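Local coordinates for protein D-alanyl-D-alanine carboxypeptidase DacB2 (Mycobacterium tuberculosis H37Rv, PDB 4RYE) that acts as a D,D-carboxypeptidase on peptidoglycan stem pentapeptides, probably removing the terminal D-alanine during cell wall biogenesis, at residues Pro44-Thr48 and Ala214-Val220; Ala133-His137 and Gly151-Asp157; Gly221-Arg225 and Phe254-Phe258. One frame throughout, in Å; residues are numbered along the deposited sequence.

How the interactions relate
The first partner along the chain is 44-48, the loop between strand 32-37 and helix 50-60. It meets 214-220, so interaction 1 closes a long loop of 165 residues, rich in helix. Interaction 2 is nested inside that loop. It closes a short irregular excursion after helix 117-130 by tying 133-137 to 151-157 at the start of helix 155-166. The two touch where Pro44 and Pro45 pack on Gly151, Ala152 and Ser153. Strand 218-225 then runs on from interaction 1 into interaction 3. There 221-225 meets 254-258 of helix 246-259, so interaction 3 follows in series and joins the central antiparallel sheet to a late helix.

Interaction 1 of 3, residues Pro44-Thr48 and Ala214-Val220; sequences PPAST and AARKTFV
Thr218 holds its OG1 between its own backbone N and carbonyl carbon (chi1 59°), and in this rotamer the hydroxyl reaches Pro45. Thr48 has nearly the same first torsion (chi1 60°). Its OG1 reaches back to Pro45 O from within its own loop, while its methyl CG2 faces Thr218. Pro45 O is therefore gripped by both hydroxyls. Thr218 OG1 donates to Pro45 O at 2.9 Å, from above the carbonyl plane. Thr48 OG1 donates to Pro45 O at 2.6 Å, tilted from that plane. Thr48 N adds a third bond to the same oxygen. The two threonine side chains cross obliquely, with Thr48 CG2 at 3.3 Å from Thr218 OG1.

The other end of the contact is apolar. The methyl of Ala215 fills the angle between Pro44 and Ala46. Pro44 CB lies 3.7 Å from Ala215 CB, and Ala46 CB lies 3.8 Å from the same methyl. Pro44 CG rests near Ala214 O. A water donates to both Pro44 O and Ala215 O and bridges the two backbones.

Thr218 lies on strand 218-225, and its backbone pairs with Gly210 of strand 204-212. The loop 44-48 carries Ser47, the inferred acyl-ester nucleophile of this S11 peptidase, whose OG bonds to Lys50 and Ser102. Ser47 itself makes no contact with 214-220. The two bonds from Thr48 hold the turn in shape, and the one from Thr218 ties it to the strand. The contact probably helps to place the serine only indirectly, through the Pro45 carbonyl.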
# COMPACT_ATOMS: atom_id res chain seq x y z
N PRO A 44 -6.44 -2.04 -11.61
CA PRO A 44 -7.00 -2.16 -10.26
C PRO A 44 -5.89 -2.23 -9.22
O PRO A 44 -4.87 -2.88 -9.47
CB PRO A 44 -7.77 -3.49 -10.32
CG PRO A 44 -8.11 -3.65 -11.80
CD PRO A 44 -6.90 -3.12 -12.51
N PRO A 45 -6.07 -1.56 -8.08
CA PRO A 45 -5.02 -1.48 -7.06
C PRO A 45 -5.01 -2.62 -6.05
O PRO A 45 -3.99 -2.81 -5.38
CB PRO A 45 -5.36 -0.18 -6.34
CG PRO A 45 -6.87 -0.11 -6.41
CD PRO A 45 -7.19 -0.63 -7.80
N ALA A 46 -6.10 -3.38 -5.94
CA ALA A 46 -6.26 -4.33 -4.85
C ALA A 46 -5.90 -3.66 -3.52
O ALA A 46 -6.17 -2.47 -3.34
CB ALA A 46 -5.41 -5.58 -5.08
N SER A 47 -5.27 -4.40 -2.62
CA SER A 47 -5.04 -3.94 -1.25
C SER A 47 -4.05 -2.78 -1.11
O SER A 47 -3.91 -2.22 -0.03
CB SER A 47 -4.58 -5.10 -0.35
OG SER A 47 -5.68 -5.88 0.10
N THR A 48 -3.36 -2.40 -2.18
CA THR A 48 -2.54 -1.19 -2.09
C THR A 48 -3.40 0.03 -1.75
O THR A 48 -2.92 0.98 -1.13
CB THR A 48 -1.73 -0.90 -3.37
OG1 THR A 48 -2.62 -0.73 -4.49
CG2 THR A 48 -0.73 -2.03 -3.64
N ALA A 214 -8.69 -9.53 -10.72
CA ALA A 214 -8.69 -8.42 -11.66
C ALA A 214 -7.42 -7.56 -11.60
O ALA A 214 -6.96 -7.05 -12.62
CB ALA A 214 -9.93 -7.55 -11.46
N ALA A 215 -6.86 -7.39 -10.40
CA ALA A 215 -5.66 -6.57 -10.22
C ALA A 215 -4.38 -7.32 -10.53
O ALA A 215 -3.34 -6.70 -10.81
CB ALA A 215 -5.60 -6.04 -8.80
N ARG A 216 -4.44 -8.65 -10.44
CA ARG A 216 -3.24 -9.47 -10.33
C ARG A 216 -2.41 -8.97 -9.14
O ARG A 216 -2.99 -8.50 -8.15
CB ARG A 216 -2.46 -9.49 -11.65
CG ARG A 216 -3.29 -10.10 -12.79
CD ARG A 216 -2.61 -10.05 -14.14
NE ARG A 216 -3.49 -10.64 -15.14
CZ ARG A 216 -3.15 -10.90 -16.40
NH1 ARG A 216 -1.93 -10.63 -16.83
NH2 ARG A 216 -4.04 -11.44 -17.22
N LYS A 217 -1.09 -9.05 -9.19
CA LYS A 217 -0.29 -8.65 -8.02
C LYS A 217 0.04 -7.18 -8.03
O LYS A 217 0.44 -6.64 -9.06
CB LYS A 217 1.01 -9.46 -7.93
CG LYS A 217 0.83 -10.97 -7.94
CD LYS A 217 2.10 -11.68 -7.51
CE LYS A 217 2.45 -11.27 -6.09
NZ LYS A 217 3.48 -12.12 -5.47
N THR A 218 -0.12 -6.52 -6.89
CA THR A 218 0.28 -5.12 -6.77
C THR A 218 1.20 -4.92 -5.55
O THR A 218 1.19 -5.72 -4.61
CB THR A 218 -0.93 -4.17 -6.66
OG1 THR A 218 -1.70 -4.53 -5.51
CG2 THR A 218 -1.81 -4.25 -7.91
N PHE A 219 1.97 -3.85 -5.57
CA PHE A 219 2.84 -3.54 -4.45
C PHE A 219 3.24 -2.08 -4.53
O PHE A 219 3.45 -1.54 -5.62
CB PHE A 219 4.09 -4.42 -4.45
CG PHE A 219 5.08 -4.07 -3.38
CD1 PHE A 219 4.90 -4.50 -2.07
CD2 PHE A 219 6.20 -3.29 -3.67
CE1 PHE A 219 5.81 -4.18 -1.07
CE2 PHE A 219 7.11 -2.96 -2.68
CZ PHE A 219 6.91 -3.40 -1.38
N VAL A 220 3.34 -1.46 -3.37
CA VAL A 220 3.91 -0.13 -3.24
C VAL A 220 4.76 -0.16 -1.98
O VAL A 220 4.41 -0.80 -1.00
CB VAL A 220 2.82 0.98 -3.17
CG1 VAL A 220 1.91 0.80 -1.94
CG2 VAL A 220 3.47 2.35 -3.17
O HOH W 1 -3.07 -4.03 -11.05

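Interaction 2 of 3, residues Ala133-His137 and Gly151-Asp157; sequences ATSTH and GASTAHD
Asp157 OD2 takes two bonds from 133-137, one on each lone pair. Ser135 N donates to Asp157 OD2 at 2.8 Å on the syn side, the side of the other carboxylate oxygen. This bond is bent, with an angle of 135° at the hydrogen. Thr136 OG1 donates to Asp157 OD2, also at 2.8 Å, on the anti side. The same Thr136 hydroxyl accepts from Ser153 OG at 2.9 Å, so a chain of bonds runs from serine to threonine to carboxylate. Ser153 can take part because its OG stands anti to its backbone N (chi1 -167°). Ser135 CB also packs on Thr154 CG2.

Next to this polar group the backbones pair. His137 and Ala152 form a single antiparallel bridge, hydrogen-bonded in both directions. His137 N to Ala152 O is 2.9 Å and nearly straight. The CA of Thr136 makes a further CH...O contact with Ala152 O.

Thr154 is the N-cap of helix 155-166. Its OG1 accepts from Asp157 N at 2.9 Å, which sets the first turn of the helix and with it the carboxylate.

The other carboxylate oxygen, OD1, is held by the neighbouring His156 and by a water. His156 ND1 donates to Asp157 OD1 at 3.0 Å, in the plane of the imidazole. The water donates to Asp157 OD1 and lies 3.0 Å from Ser135 OG. Further out, His156 NE2 bonds to the C-terminal carboxylate of Leu269, and the backbone of Ser153 pairs with that of His43.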
# COMPACT_ATOMS: atom_id res chain seq x y z
N ALA A 133 -3.46 12.79 -7.08
CA ALA A 133 -3.57 11.45 -7.64
C ALA A 133 -4.89 11.32 -8.40
O ALA A 133 -5.85 10.71 -7.93
CB ALA A 133 -3.48 10.40 -6.52
N THR A 134 -4.94 11.89 -9.60
CA THR A 134 -6.21 12.05 -10.30
C THR A 134 -6.55 10.87 -11.22
O THR A 134 -7.56 10.88 -11.91
CB THR A 134 -6.21 13.36 -11.09
OG1 THR A 134 -5.12 13.34 -12.02
CG2 THR A 134 -6.03 14.55 -10.14
N SER A 135 -5.69 9.86 -11.22
CA SER A 135 -6.01 8.63 -11.94
C SER A 135 -6.45 7.55 -10.97
O SER A 135 -6.57 6.38 -11.33
CB SER A 135 -4.82 8.16 -12.77
OG SER A 135 -4.47 9.17 -13.69
N THR A 136 -6.71 7.95 -9.73
CA THR A 136 -7.09 6.98 -8.71
C THR A 136 -8.56 7.06 -8.36
O THR A 136 -9.09 8.13 -8.09
CB THR A 136 -6.23 7.16 -7.46
OG1 THR A 136 -4.87 6.91 -7.82
CG2 THR A 136 -6.63 6.16 -6.39
N HIS A 137 -9.22 5.91 -8.34
CA HIS A 137 -10.63 5.86 -7.97
C HIS A 137 -10.86 4.61 -7.14
O HIS A 137 -10.71 3.49 -7.64
CB HIS A 137 -11.50 5.81 -9.23
CG HIS A 137 -12.97 5.73 -8.94
ND1 HIS A 137 -13.67 6.77 -8.37
CD2 HIS A 137 -13.87 4.73 -9.13
CE1 HIS A 137 -14.94 6.42 -8.23
NE2 HIS A 137 -15.08 5.19 -8.68
N GLY A 151 -12.09 -0.65 -9.28
CA GLY A 151 -11.36 0.55 -8.92
C GLY A 151 -10.12 0.69 -9.80
O GLY A 151 -9.87 -0.15 -10.68
N ALA A 152 -9.34 1.73 -9.55
CA ALA A 152 -8.22 2.04 -10.41
C ALA A 152 -7.17 2.84 -9.68
O ALA A 152 -7.49 3.67 -8.83
CB ALA A 152 -8.69 2.82 -11.64
N SER A 153 -5.91 2.60 -10.03
CA SER A 153 -4.84 3.53 -9.70
C SER A 153 -3.73 3.35 -10.73
O SER A 153 -3.87 2.57 -11.68
CB SER A 153 -4.31 3.30 -8.27
OG SER A 153 -3.49 4.40 -7.87
N THR A 154 -2.63 4.07 -10.57
CA THR A 154 -1.50 3.94 -11.48
C THR A 154 -0.27 3.82 -10.60
O THR A 154 -0.32 4.17 -9.41
CB THR A 154 -1.34 5.16 -12.41
OG1 THR A 154 -1.08 6.34 -11.62
CG2 THR A 154 -2.62 5.38 -13.24
N ALA A 155 0.82 3.30 -11.16
CA ALA A 155 2.08 3.22 -10.41
C ALA A 155 2.47 4.60 -9.89
O ALA A 155 2.87 4.76 -8.74
CB ALA A 155 3.18 2.63 -11.29
N HIS A 156 2.33 5.61 -10.75
CA HIS A 156 2.57 7.00 -10.36
C HIS A 156 1.69 7.43 -9.18
O HIS A 156 2.21 7.92 -8.17
CB HIS A 156 2.35 7.93 -11.57
CG HIS A 156 2.31 9.38 -11.20
ND1 HIS A 156 1.17 10.00 -10.71
CD2 HIS A 156 3.26 10.34 -11.26
CE1 HIS A 156 1.43 11.27 -10.49
NE2 HIS A 156 2.69 11.50 -10.81
N ASP A 157 0.38 7.25 -9.29
CA ASP A 157 -0.49 7.63 -8.17
C ASP A 157 -0.19 6.86 -6.89
O ASP A 157 -0.29 7.41 -5.79
CB ASP A 157 -1.97 7.48 -8.52
CG ASP A 157 -2.47 8.57 -9.44
OD1 ASP A 157 -1.64 9.31 -9.99
OD2 ASP A 157 -3.72 8.68 -9.62
O HOH W 2 -2.36 10.61 -12.09

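Interaction 3 of 3, residues Gly221-Arg225 and Phe254-Phe258; sequences GAAAR and FDWGF
Two CH-pi contacts carry the apolar part of this contact, each from a strand side chain to a phenylalanine of the helix. Ala223 CB sits over the centre of the Phe254 ring, 3.7 Å from its centroid. Arg225 CB sits over the centre of the Phe258 ring, 3.6 Å from its centroid and only 1° off the ring normal. Arg225 CG stands over the rim of that ring, 3.8 Å from Phe258 CE2, and CD passes beyond its edge. Arg225 is extended from CG to NE. The guanidinium and ring planes are 13° apart, but the guanidinium lies beyond the ring.

The ring edges meet the strand backbone. Gly221 O lies at the edge of Phe254, near its plane, 3.7 Å from CZ. Ala223 O holds the matching place at the edge of Phe258.

The charged part is looser. Arg225 NH1 and Asp255 OD1 form a salt bridge at 3.6 Å. The oxygen lies well out of the guanidinium plane and no N-H points at it, so charge attraction alone acts directly. A water joins the two groups: it accepts from Arg225 NH1 at 3.0 Å and donates to Asp255 OD1 at 2.9 Å. Both side chains have firmer partners nearby, Pro202 O for Arg225 NE and Tyr201 OH for Asp255 OD1. Arg225 also makes a cation-pi contact with Tyr201.

Helix 246-259 thus lies against the sheet, its short segment crossing strand 221-225 at -41°. Phe254 and Phe258 also pack on Leu230 of strand 228-237, while Trp256 reaches Leu34 and Ala35 of strand 32-37.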
# COMPACT_ATOMS: atom_id res chain seq x y z
N GLY A 221 5.91 0.51 -2.00
CA GLY A 221 6.74 0.51 -0.81
C GLY A 221 7.96 1.41 -0.92
O GLY A 221 8.20 2.02 -1.96
N ALA A 222 8.74 1.47 0.15
CA ALA A 222 9.86 2.40 0.18
C ALA A 222 11.07 1.82 0.90
O ALA A 222 10.93 0.92 1.72
CB ALA A 222 9.44 3.70 0.82
N ALA A 223 12.24 2.35 0.58
CA ALA A 223 13.49 1.94 1.21
C ALA A 223 14.43 3.14 1.29
O ALA A 223 14.26 4.11 0.56
CB ALA A 223 14.14 0.81 0.42
N ALA A 224 15.42 3.06 2.18
CA ALA A 224 16.43 4.10 2.33
C ALA A 224 17.80 3.44 2.34
O ALA A 224 18.01 2.49 3.10
CB ALA A 224 16.23 4.86 3.63
N ARG A 225 18.72 3.95 1.53
CA ARG A 225 20.11 3.51 1.54
C ARG A 225 21.02 4.65 1.12
O ARG A 225 20.69 5.39 0.17
CB ARG A 225 20.33 2.33 0.58
CG ARG A 225 19.82 0.99 1.07
CD ARG A 225 20.37 -0.15 0.24
NE ARG A 225 19.88 -1.44 0.73
CZ ARG A 225 20.22 -2.61 0.22
NH1 ARG A 225 21.06 -2.68 -0.80
NH2 ARG A 225 19.71 -3.72 0.74
N PHE A 254 14.87 -1.34 -6.33
CA PHE A 254 15.54 -0.54 -5.30
C PHE A 254 17.05 -0.51 -5.52
O PHE A 254 17.66 0.57 -5.50
CB PHE A 254 15.20 -1.09 -3.90
CG PHE A 254 13.86 -0.63 -3.35
CD1 PHE A 254 13.49 0.72 -3.37
CD2 PHE A 254 12.97 -1.55 -2.80
CE1 PHE A 254 12.26 1.13 -2.86
CE2 PHE A 254 11.75 -1.15 -2.29
CZ PHE A 254 11.38 0.20 -2.32
N ASP A 255 17.65 -1.69 -5.72
CA ASP A 255 19.08 -1.79 -5.99
C ASP A 255 19.47 -0.93 -7.19
O ASP A 255 20.46 -0.19 -7.15
CB ASP A 255 19.50 -3.24 -6.30
CG ASP A 255 19.68 -4.10 -5.05
OD1 ASP A 255 19.61 -3.57 -3.92
OD2 ASP A 255 19.91 -5.32 -5.21
N TRP A 256 18.71 -1.05 -8.27
CA TRP A 256 18.97 -0.26 -9.47
C TRP A 256 18.89 1.24 -9.16
O TRP A 256 19.74 2.01 -9.60
CB TRP A 256 18.01 -0.63 -10.60
CG TRP A 256 18.24 0.18 -11.85
CD1 TRP A 256 19.06 -0.13 -12.90
CD2 TRP A 256 17.64 1.44 -12.17
NE1 TRP A 256 19.01 0.86 -13.85
CE2 TRP A 256 18.14 1.84 -13.42
CE3 TRP A 256 16.73 2.27 -11.51
CZ2 TRP A 256 17.76 3.04 -14.03
CZ3 TRP A 256 16.35 3.46 -12.12
CH2 TRP A 256 16.86 3.83 -13.36
N GLY A 257 17.88 1.63 -8.40
CA GLY A 257 17.69 3.02 -8.05
C GLY A 257 18.80 3.58 -7.17
O GLY A 257 19.21 4.73 -7.32
N PHE A 258 19.28 2.76 -6.24
CA PHE A 258 20.32 3.22 -5.32
C PHE A 258 21.67 3.31 -6.01
O PHE A 258 22.53 4.08 -5.60
CB PHE A 258 20.39 2.30 -4.07
CG PHE A 258 19.24 2.50 -3.13
CD1 PHE A 258 18.88 3.77 -2.70
CD2 PHE A 258 18.49 1.41 -2.69
CE1 PHE A 258 17.81 3.94 -1.83
CE2 PHE A 258 17.41 1.58 -1.83
CZ PHE A 258 17.07 2.85 -1.41
O HOH W 3 21.20 -5.28 -2.23